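Long-range contact in glycerol uptake operon antiterminator-related protein (Thermotoga maritima, PDB 1VKF), which is related to the glycerol uptake operon antiterminator and probably acts in transcription, as a glycerol-3-phosphate-responsive antiterminator of the TIM-barrel class: residues A19-M24 and D33-L38. Sequence-based numbering, arbitrary orientation.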
ATOM      1  N   ALA A  19      -5.217   6.280   4.110  1.00  7.75           N
ATOM      2  CA  ALA A  19      -6.417   6.453   3.308  1.00  6.23           C
ATOM      3  C   ALA A  19      -6.246   5.751   1.974  1.00  8.83           C
ATOM      4  O   ALA A  19      -5.446   6.175   1.164  1.00 13.74           O
ATOM      5  CB  ALA A  19      -6.724   7.935   3.078  1.00 10.11           C
ATOM      6  N   ALA A  20      -7.092   4.760   1.745  1.00  9.54           N
ATOM      7  CA  ALA A  20      -7.191   4.065   0.451  1.00  9.08           C
ATOM      8  C   ALA A  20      -8.278   4.753  -0.397  1.00 10.96           C
ATOM      9  O   ALA A  20      -9.442   4.951   0.057  1.00 11.52           O
ATOM     10  CB  ALA A  20      -7.534   2.601   0.672  1.00  9.31           C
ATOM     11  N   LEU A  21      -7.909   5.057  -1.640  1.00  8.39           N
ATOM     12  CA  LEU A  21      -8.801   5.685  -2.571  1.00 10.03           C
ATOM     13  C   LEU A  21      -9.032   4.785  -3.768  1.00 13.86           C
ATOM     14  O   LEU A  21      -8.090   4.344  -4.421  1.00 11.68           O
ATOM     15  CB  LEU A  21      -8.237   7.019  -3.051  1.00  9.85           C
ATOM     16  CG  LEU A  21      -8.268   8.147  -2.005  1.00 18.24           C
ATOM     17  CD1 LEU A  21      -7.863   9.406  -2.705  1.00 22.56           C
ATOM     18  CD2 LEU A  21      -9.620   8.282  -1.331  1.00 25.94           C
ATOM     19  N   TRP A  22     -10.315   4.556  -4.078  1.00 13.32           N
ATOM     20  CA  TRP A  22     -10.679   3.736  -5.260  1.00 16.14           C
ATOM     21  C   TRP A  22     -11.164   4.597  -6.416  1.00 18.48           C
ATOM     22  O   TRP A  22     -11.202   4.164  -7.563  1.00 22.06           O
ATOM     23  CB  TRP A  22     -11.766   2.739  -4.889  1.00 18.77           C
ATOM     24  CG  TRP A  22     -11.212   1.560  -4.235  1.00 15.39           C
ATOM     25  CD1 TRP A  22     -11.296   1.242  -2.890  1.00 18.87           C
ATOM     26  CD2 TRP A  22     -10.439   0.530  -4.845  1.00 21.69           C
ATOM     27  NE1 TRP A  22     -10.632   0.060  -2.653  1.00 22.78           N
ATOM     28  CE2 TRP A  22     -10.107  -0.407  -3.835  1.00 18.53           C
ATOM     29  CE3 TRP A  22      -9.992   0.284  -6.164  1.00 20.00           C
ATOM     30  CZ2 TRP A  22      -9.352  -1.545  -4.091  1.00 23.21           C
ATOM     31  CZ3 TRP A  22      -9.291  -0.857  -6.416  1.00 20.82           C
ATOM     32  CH2 TRP A  22      -8.951  -1.761  -5.383  1.00 24.73           C
ATOM     33  N   ASP A  23     -11.626   5.781  -6.113  1.00 22.22           N
ATOM     34  CA  ASP A  23     -11.919   6.683  -7.201  1.00 27.74           C
ATOM     35  C   ASP A  23     -11.759   8.116  -6.764  1.00 24.34           C
ATOM     36  O   ASP A  23     -11.654   8.429  -5.570  1.00 28.22           O
ATOM     37  CB  ASP A  23     -13.298   6.402  -7.831  1.00 30.46           C
ATOM     38  CG  ASP A  23     -14.393   7.126  -7.138  1.00 37.92           C
ATOM     39  OD1 ASP A  23     -14.415   6.983  -5.914  1.00 33.00           O
ATOM     40  OD2 ASP A  23     -15.245   7.877  -7.711  1.00 36.60           O
HETATM   41  N   MSE A  24     -11.688   8.967  -7.771  1.00 16.63           N
HETATM   42  CA  MSE A  24     -11.224  10.339  -7.636  1.00 20.69           C
HETATM   43  C   MSE A  24     -12.310  11.349  -8.000  1.00 28.19           C
HETATM   44  O   MSE A  24     -12.049  12.545  -8.092  1.00 29.48           O
HETATM   45  CB  MSE A  24     -10.022  10.534  -8.553  1.00 19.84           C
HETATM   46  CG  MSE A  24      -8.832   9.767  -8.075  1.00 20.42           C
HETATM   47 SE   MSE A  24      -8.119  10.443  -6.366  1.00 21.32          SE
HETATM   48  CE  MSE A  24      -7.783  12.373  -6.856  1.00 16.95           C
ATOM     49  N   ASP A  33      -2.529  11.333   6.582  1.00  8.05           N
ATOM     50  CA  ASP A  33      -1.432  11.982   5.892  1.00  9.78           C
ATOM     51  C   ASP A  33      -0.956  11.185   4.672  1.00  6.58           C
ATOM     52  O   ASP A  33      -0.413  11.774   3.706  1.00  8.41           O
ATOM     53  CB  ASP A  33      -0.224  12.150   6.830  1.00 11.29           C
ATOM     54  CG  ASP A  33      -0.469  13.146   7.943  1.00 20.53           C
ATOM     55  OD1 ASP A  33      -1.164  14.156   7.738  1.00 23.16           O
ATOM     56  OD2 ASP A  33       0.010  12.967   9.066  1.00 29.84           O
ATOM     57  N   VAL A  34      -1.143   9.873   4.721  1.00  6.70           N
ATOM     58  CA  VAL A  34      -0.698   8.969   3.671  1.00  6.12           C
ATOM     59  C   VAL A  34      -1.922   8.452   2.890  1.00  7.19           C
ATOM     60  O   VAL A  34      -2.917   7.990   3.479  1.00  9.53           O
ATOM     61  CB  VAL A  34       0.118   7.816   4.190  1.00  8.61           C
ATOM     62  CG1 VAL A  34       0.592   6.891   3.052  1.00 11.95           C
ATOM     63  CG2 VAL A  34       1.335   8.358   4.939  1.00 11.17           C
ATOM     64  N   VAL A  35      -1.796   8.422   1.568  1.00  7.38           N
ATOM     65  CA  VAL A  35      -2.861   7.956   0.708  1.00  7.55           C
ATOM     66  C   VAL A  35      -2.307   6.831  -0.159  1.00 10.02           C
ATOM     67  O   VAL A  35      -1.247   6.990  -0.761  1.00  7.24           O
ATOM     68  CB  VAL A  35      -3.416   9.081  -0.230  1.00  8.23           C
ATOM     69  CG1 VAL A  35      -4.374   8.532  -1.274  1.00 13.72           C
ATOM     70  CG2 VAL A  35      -4.169  10.139   0.551  1.00 11.14           C
ATOM     71  N   PHE A  36      -3.063   5.726  -0.243  1.00  8.78           N
ATOM     72  CA  PHE A  36      -2.808   4.695  -1.232  1.00  7.06           C
ATOM     73  C   PHE A  36      -3.824   4.820  -2.327  1.00  8.03           C
ATOM     74  O   PHE A  36      -5.011   4.636  -2.085  1.00  8.96           O
ATOM     75  CB  PHE A  36      -2.882   3.306  -0.581  1.00  8.91           C
ATOM     76  CG  PHE A  36      -1.712   2.935   0.244  1.00  7.96           C
ATOM     77  CD1 PHE A  36      -0.667   3.791   0.478  1.00  8.72           C
ATOM     78  CD2 PHE A  36      -1.688   1.689   0.861  1.00 11.30           C
ATOM     79  CE1 PHE A  36       0.424   3.366   1.209  1.00  8.70           C
ATOM     80  CE2 PHE A  36      -0.619   1.286   1.607  1.00 13.44           C
ATOM     81  CZ  PHE A  36       0.422   2.124   1.791  1.00 11.71           C
ATOM     82  N   LEU A  37      -3.404   5.211  -3.533  1.00  7.73           N
ATOM     83  CA  LEU A  37      -4.332   5.345  -4.673  1.00  5.29           C
ATOM     84  C   LEU A  37      -4.401   3.997  -5.358  1.00  8.50           C
ATOM     85  O   LEU A  37      -3.426   3.504  -5.934  1.00  8.22           O
ATOM     86  CB  LEU A  37      -3.796   6.392  -5.649  1.00  5.61           C
ATOM     87  CG  LEU A  37      -4.620   6.629  -6.889  1.00  9.03           C
ATOM     88  CD1 LEU A  37      -6.032   7.023  -6.578  1.00 12.04           C
ATOM     89  CD2 LEU A  37      -3.903   7.651  -7.769  1.00 10.44           C
ATOM     90  N   LEU A  38      -5.545   3.333  -5.238  1.00  7.57           N
ATOM     91  CA  LEU A  38      -5.638   1.933  -5.591  1.00  8.81           C
ATOM     92  C   LEU A  38      -6.176   1.663  -6.990  1.00 10.01           C
ATOM     93  O   LEU A  38      -6.117   0.507  -7.447  1.00 12.12           O
ATOM     94  CB  LEU A  38      -6.500   1.198  -4.572  1.00 11.46           C
ATOM     95  CG  LEU A  38      -5.906   1.233  -3.154  1.00 10.60           C
ATOM     96  CD1 LEU A  38      -6.800   0.399  -2.265  1.00 19.59           C
ATOM     97  CD2 LEU A  38      -4.477   0.712  -3.092  1.00 12.20           C
TER
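Leu38 lies against the indole of Trp22, at the C-terminal end of strand 16-21. Its CB sits over one face of the six-membered ring, 3.7 Å from the centroid and 2° off the normal, a CH-pi contact. The same CB also rests on Leu21 O, at 3.5 Å. CG is anti to the carbonyl carbon (chi1 -62°) and stays near Leu21 O. CD1 then fits between two residues: it lies 3.7 Å from Trp22 CZ2 and equally near Ala20 CB. Leu38 O approaches the same six-membered ring at Trp22 CZ3, 3.6 Å away.

Four backbone bonds hold the strands in register. Ala19 N binds Val34 O, and Ala19 O accepts from Phe36 N at 2.8 Å, with the donor tilted 30° from the carbonyl plane. Leu21 N binds Phe36 O. Leu38 N closes the ladder on Leu21 O, 2.9 Å away, so the pairing reaches Leu38 from the last residue of strand 16-21.

On the sheet face of Ala19, Val35, Leu21 and Leu37, Leu21 CD1 meets Val35 CG1 at 3.9 Å. Met24, a selenomethionine, folds back over this face. Its SE lies 4.0 Å from Leu37 CD1, and the two side chains cross at about a right angle. Helix 45-54 packs here through Leu52, His48 and Ile51. Ala20 and Phe36 point to the other face, into the barrel.

Neighbouring parallel strands of this kind build the wall of a TIM barrel. Trp22 NE1 hydrogen-bonds a citrate, probably from the crystallisation liquor. Apolar contact with Leu38 thus supports the indole from one face while its N-H serves a ligand, consistent with a pocket at the C-terminal strand ends.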